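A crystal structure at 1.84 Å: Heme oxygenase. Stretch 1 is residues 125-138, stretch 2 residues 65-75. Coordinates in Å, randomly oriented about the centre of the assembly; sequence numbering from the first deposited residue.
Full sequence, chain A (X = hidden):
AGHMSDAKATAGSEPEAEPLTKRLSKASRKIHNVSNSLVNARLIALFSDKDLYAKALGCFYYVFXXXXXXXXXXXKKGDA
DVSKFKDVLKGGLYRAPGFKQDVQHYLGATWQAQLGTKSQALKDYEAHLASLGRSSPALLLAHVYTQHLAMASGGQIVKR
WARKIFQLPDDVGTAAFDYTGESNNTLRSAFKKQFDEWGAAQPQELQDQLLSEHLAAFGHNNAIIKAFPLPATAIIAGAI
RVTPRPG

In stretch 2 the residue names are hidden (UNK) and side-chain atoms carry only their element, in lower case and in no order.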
# COMPACT_ATOMS: atom_id res chain seq x y z
N TYR A 125 -1.16 9.11 -9.08
CA TYR A 125 -0.95 7.69 -8.81
C TYR A 125 -2.21 6.90 -9.13
O TYR A 125 -2.15 5.83 -9.74
CB TYR A 125 -0.52 7.47 -7.35
CG TYR A 125 0.06 6.09 -7.04
CD1 TYR A 125 0.50 5.24 -8.05
CD2 TYR A 125 0.16 5.65 -5.73
CE1 TYR A 125 1.02 3.97 -7.75
CE2 TYR A 125 0.68 4.40 -5.42
CZ TYR A 125 1.11 3.56 -6.43
OH TYR A 125 1.62 2.33 -6.09
N GLU A 126 -3.37 7.44 -8.73
CA GLU A 126 -4.65 6.81 -9.07
C GLU A 126 -4.79 6.59 -10.58
O GLU A 126 -5.23 5.53 -11.03
CB GLU A 126 -5.81 7.66 -8.57
CG GLU A 126 -6.00 7.66 -7.06
CD GLU A 126 -7.14 8.58 -6.65
OE1 GLU A 126 -7.27 9.65 -7.29
OE2 GLU A 126 -7.90 8.23 -5.74
N ALA A 127 -4.41 7.60 -11.35
CA ALA A 127 -4.50 7.54 -12.81
C ALA A 127 -3.54 6.50 -13.36
O ALA A 127 -3.88 5.74 -14.27
CB ALA A 127 -4.21 8.91 -13.40
N HIS A 128 -2.34 6.47 -12.79
CA HIS A 128 -1.32 5.52 -13.23
C HIS A 128 -1.75 4.08 -12.99
O HIS A 128 -1.59 3.22 -13.85
CB HIS A 128 0.01 5.79 -12.51
CG HIS A 128 1.11 4.87 -12.94
ND1 HIS A 128 1.58 4.85 -14.23
CD2 HIS A 128 1.82 3.95 -12.26
CE1 HIS A 128 2.54 3.94 -14.33
NE2 HIS A 128 2.71 3.39 -13.14
N LEU A 129 -2.30 3.81 -11.80
CA LEU A 129 -2.77 2.47 -11.48
C LEU A 129 -3.91 2.04 -12.40
O LEU A 129 -3.95 0.89 -12.86
CB LEU A 129 -3.23 2.41 -10.01
CG LEU A 129 -2.09 2.55 -9.00
CD1 LEU A 129 -2.61 2.75 -7.57
CD2 LEU A 129 -1.21 1.31 -9.07
N ALA A 130 -4.85 2.95 -12.64
CA ALA A 130 -5.97 2.66 -13.54
C ALA A 130 -5.45 2.33 -14.94
O ALA A 130 -5.93 1.39 -15.59
CB ALA A 130 -6.93 3.83 -13.60
N SER A 131 -4.45 3.08 -15.37
CA SER A 131 -3.86 2.88 -16.69
C SER A 131 -3.14 1.54 -16.77
O SER A 131 -3.20 0.88 -17.80
CB SER A 131 -2.90 4.02 -17.02
OG SER A 131 -2.48 3.95 -18.37
N LEU A 132 -2.45 1.15 -15.70
CA LEU A 132 -1.81 -0.15 -15.68
C LEU A 132 -2.85 -1.24 -15.76
O LEU A 132 -2.65 -2.24 -16.44
CB LEU A 132 -0.96 -0.33 -14.41
CG LEU A 132 0.36 0.43 -14.30
CD1 LEU A 132 0.99 0.11 -12.94
CD2 LEU A 132 1.32 0.08 -15.46
N GLY A 133 -3.98 -1.03 -15.09
CA GLY A 133 -5.04 -2.03 -15.05
C GLY A 133 -5.61 -2.26 -16.43
O GLY A 133 -5.96 -3.39 -16.79
N ARG A 134 -5.69 -1.19 -17.21
CA ARG A 134 -6.21 -1.26 -18.56
C ARG A 134 -5.22 -1.90 -19.53
O ARG A 134 -5.57 -2.83 -20.25
CB ARG A 134 -6.60 0.13 -19.06
CG ARG A 134 -8.10 0.41 -19.08
CD ARG A 134 -8.42 1.85 -18.71
NE ARG A 134 -7.42 2.81 -19.19
CZ ARG A 134 -6.98 3.85 -18.49
NH1 ARG A 134 -7.46 4.07 -17.27
NH2 ARG A 134 -6.07 4.67 -19.00
N SER A 135 -3.99 -1.41 -19.54
CA SER A 135 -3.04 -1.76 -20.60
C SER A 135 -1.99 -2.83 -20.25
O SER A 135 -1.55 -3.56 -21.13
CB SER A 135 -2.33 -0.49 -21.09
OG SER A 135 -1.62 0.16 -20.05
N SER A 136 -1.56 -2.92 -18.99
CA SER A 136 -0.59 -3.96 -18.63
C SER A 136 -0.77 -4.43 -17.19
O SER A 136 0.02 -4.05 -16.31
CB SER A 136 0.84 -3.47 -18.83
OG SER A 136 0.98 -2.15 -18.37
N PRO A 137 -1.79 -5.25 -16.94
CA PRO A 137 -2.15 -5.61 -15.57
C PRO A 137 -1.06 -6.34 -14.80
O PRO A 137 -1.03 -6.22 -13.59
CB PRO A 137 -3.38 -6.50 -15.75
CG PRO A 137 -3.91 -6.15 -17.10
CD PRO A 137 -2.71 -5.84 -17.93
N ALA A 138 -0.17 -7.08 -15.46
CA ALA A 138 0.90 -7.75 -14.73
C ALA A 138 1.76 -6.78 -13.89
O ALA A 138 2.27 -7.17 -12.83
CB ALA A 138 1.79 -8.54 -15.70
N UNK A 65 -7.62 1.67 -2.52
CA UNK A 65 -8.85 1.52 -3.31
C UNK A 65 -8.48 1.39 -4.80
O UNK A 65 -8.99 0.52 -5.50
c UNK A 65 -10.82 2.78 -4.25
c UNK A 65 -9.81 2.71 -3.12
c UNK A 65 -10.52 2.61 -1.77
N UNK A 66 -7.57 2.25 -5.25
CA UNK A 66 -7.20 2.32 -6.67
C UNK A 66 -6.50 1.04 -7.12
O UNK A 66 -6.86 0.46 -8.15
c UNK A 66 -6.31 3.53 -6.93
N UNK A 67 -5.48 0.63 -6.37
CA UNK A 67 -4.72 -0.58 -6.68
C UNK A 67 -5.62 -1.82 -6.68
O UNK A 67 -5.56 -2.67 -7.59
c UNK A 67 -2.16 -2.20 -7.15
c UNK A 67 -2.65 -1.95 -5.72
c UNK A 67 -1.47 -1.69 -4.80
c UNK A 67 -3.58 -0.74 -5.66
N UNK A 68 -6.47 -1.94 -5.67
CA UNK A 68 -7.28 -3.13 -5.54
C UNK A 68 -8.41 -3.16 -6.58
O UNK A 68 -8.80 -4.23 -7.04
c UNK A 68 -7.79 -3.26 -4.10
o UNK A 68 -5.85 -3.48 -0.95
c UNK A 68 -6.65 -3.74 -3.18
c UNK A 68 -6.86 -3.49 -1.69
o UNK A 68 -8.02 -3.31 -1.27
N UNK A 69 -8.91 -1.99 -6.97
CA UNK A 69 -9.92 -1.93 -8.03
C UNK A 69 -9.31 -2.35 -9.37
O UNK A 69 -9.93 -3.05 -10.16
c UNK A 69 -10.50 -0.54 -8.13
N UNK A 70 -8.07 -1.92 -9.60
CA UNK A 70 -7.37 -2.26 -10.84
C UNK A 70 -7.11 -3.77 -10.89
O UNK A 70 -7.31 -4.40 -11.93
c UNK A 70 -6.06 -1.48 -10.94
N UNK A 71 -6.67 -4.33 -9.77
CA UNK A 71 -6.45 -5.77 -9.69
C UNK A 71 -7.74 -6.55 -9.89
O UNK A 71 -7.76 -7.58 -10.57
c UNK A 71 -4.12 -5.77 -6.55
c UNK A 71 -4.40 -5.73 -8.06
c UNK A 71 -5.85 -6.15 -8.33
c UNK A 71 -3.43 -6.62 -8.82
N UNK A 72 -8.82 -6.07 -9.27
CA UNK A 72 -10.11 -6.76 -9.38
C UNK A 72 -10.61 -6.76 -10.82
O UNK A 72 -11.21 -7.73 -11.28
o UNK A 72 -11.60 -5.84 -6.14
c UNK A 72 -10.95 -6.48 -7.00
c UNK A 72 -11.15 -6.11 -8.46
o UNK A 72 -10.17 -7.41 -6.70
N UNK A 73 -10.34 -5.65 -11.51
CA UNK A 73 -10.66 -5.52 -12.92
C UNK A 73 -9.87 -6.52 -13.77
O UNK A 73 -10.41 -7.11 -14.71
c UNK A 73 -10.38 -4.10 -13.41
o UNK A 73 -13.19 -4.83 -14.80
c UNK A 73 -11.07 -3.76 -14.72
c UNK A 73 -12.57 -3.76 -14.59
o UNK A 73 -13.14 -2.70 -14.27
N UNK A 74 -8.59 -6.68 -13.45
CA UNK A 74 -7.74 -7.64 -14.16
C UNK A 74 -8.21 -9.07 -13.89
O UNK A 74 -8.26 -9.89 -14.81
c UNK A 74 -6.27 -7.47 -13.77
N UNK A 75 -8.57 -9.37 -12.64
CA UNK A 75 -9.09 -10.70 -12.31
C UNK A 75 -10.40 -10.98 -13.03
O UNK A 75 -10.63 -12.09 -13.51
c UNK A 75 -8.03 -10.96 -9.96
c UNK A 75 -8.41 -10.88 -8.49
c UNK A 75 -7.28 -12.26 -10.26
c UNK A 75 -9.29 -10.85 -10.81

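Position 65 carries three side-chain carbons, the first bearing the other two. This fork at CB identifies Val65; its side chain makes no contact with stretch 1, and a short apolar group is at ease in this partly exposed place.

Position 66 has a single carbon, directed toward the other helix. That CB lies 3.8 Å from CD1 of Leu129 and 4.1 Å from CG of Glu126. One carbon alone means Ala66, a small apolar residue that lets the leucine pack down beside it.

At position 67 there are four carbons, forked at the second, hence a leucine. The CA-to-CB bond of Leu67 points sideways; its CB is 4.1 Å from CD1 of Leu129, while its backbone N is 3.8 Å from that same CD1. A buried position suits its hydrocarbon.

Position 68 shows three carbons in a chain, the third carrying two oxygens: Glu68. It is out of reach of stretch 1, and both carboxylate oxygens find hydrogen bonds elsewhere in the structure, which makes its burial tolerable.

A lone carbon at position 69 gives Ala69, remote from the contact; at an exposed site a single methyl adds little apolar surface.

Position 70 again has one carbon, but here it points toward stretch 1, 3.7 Å from the backbone O of Leu129 and 4.3 Å from CA of Gly133. This is Ala70. Its methyl fits where Gly133 has no side chain; a CB there would come within 3.1 Å of the CB of Ala70.

Position 71, four carbons forked at the second, is Leu71. Its CA-to-CB bond points away and no atom makes a close contact, but its apolar side chain is buried.

Two carbons, the second carrying two oxygens, mark position 72 as Asp72, out of reach but partly exposed, with OD1 hydrogen-bonded elsewhere in the structure.

Position 73 has three carbons ending in two oxygens. Glu73 starts toward stretch 1, but its end leads away, leaving the charged group on an exposed residue.

Position 74 has one carbon, 3.6 Å from CB of Pro137. Ala74 offers a compact apolar surface to the proline ring.

Position 75, four carbons forked at the second, is Leu75, out of reach of stretch 1 and only partly exposed, so some of its hydrocarbon is sheltered.

The helices run nearly parallel, at 9°, their axes 8.7 Å apart at closest approach. Alanines 66, 70 and 74, spaced four residues apart, meet Leu129, Gly133 and Pro137. No hydrogen bond crosses; close packing of small and apolar groups makes the contact, burying 356 Å².

Stretch 2, residues 65-75: VALEAALDEAL
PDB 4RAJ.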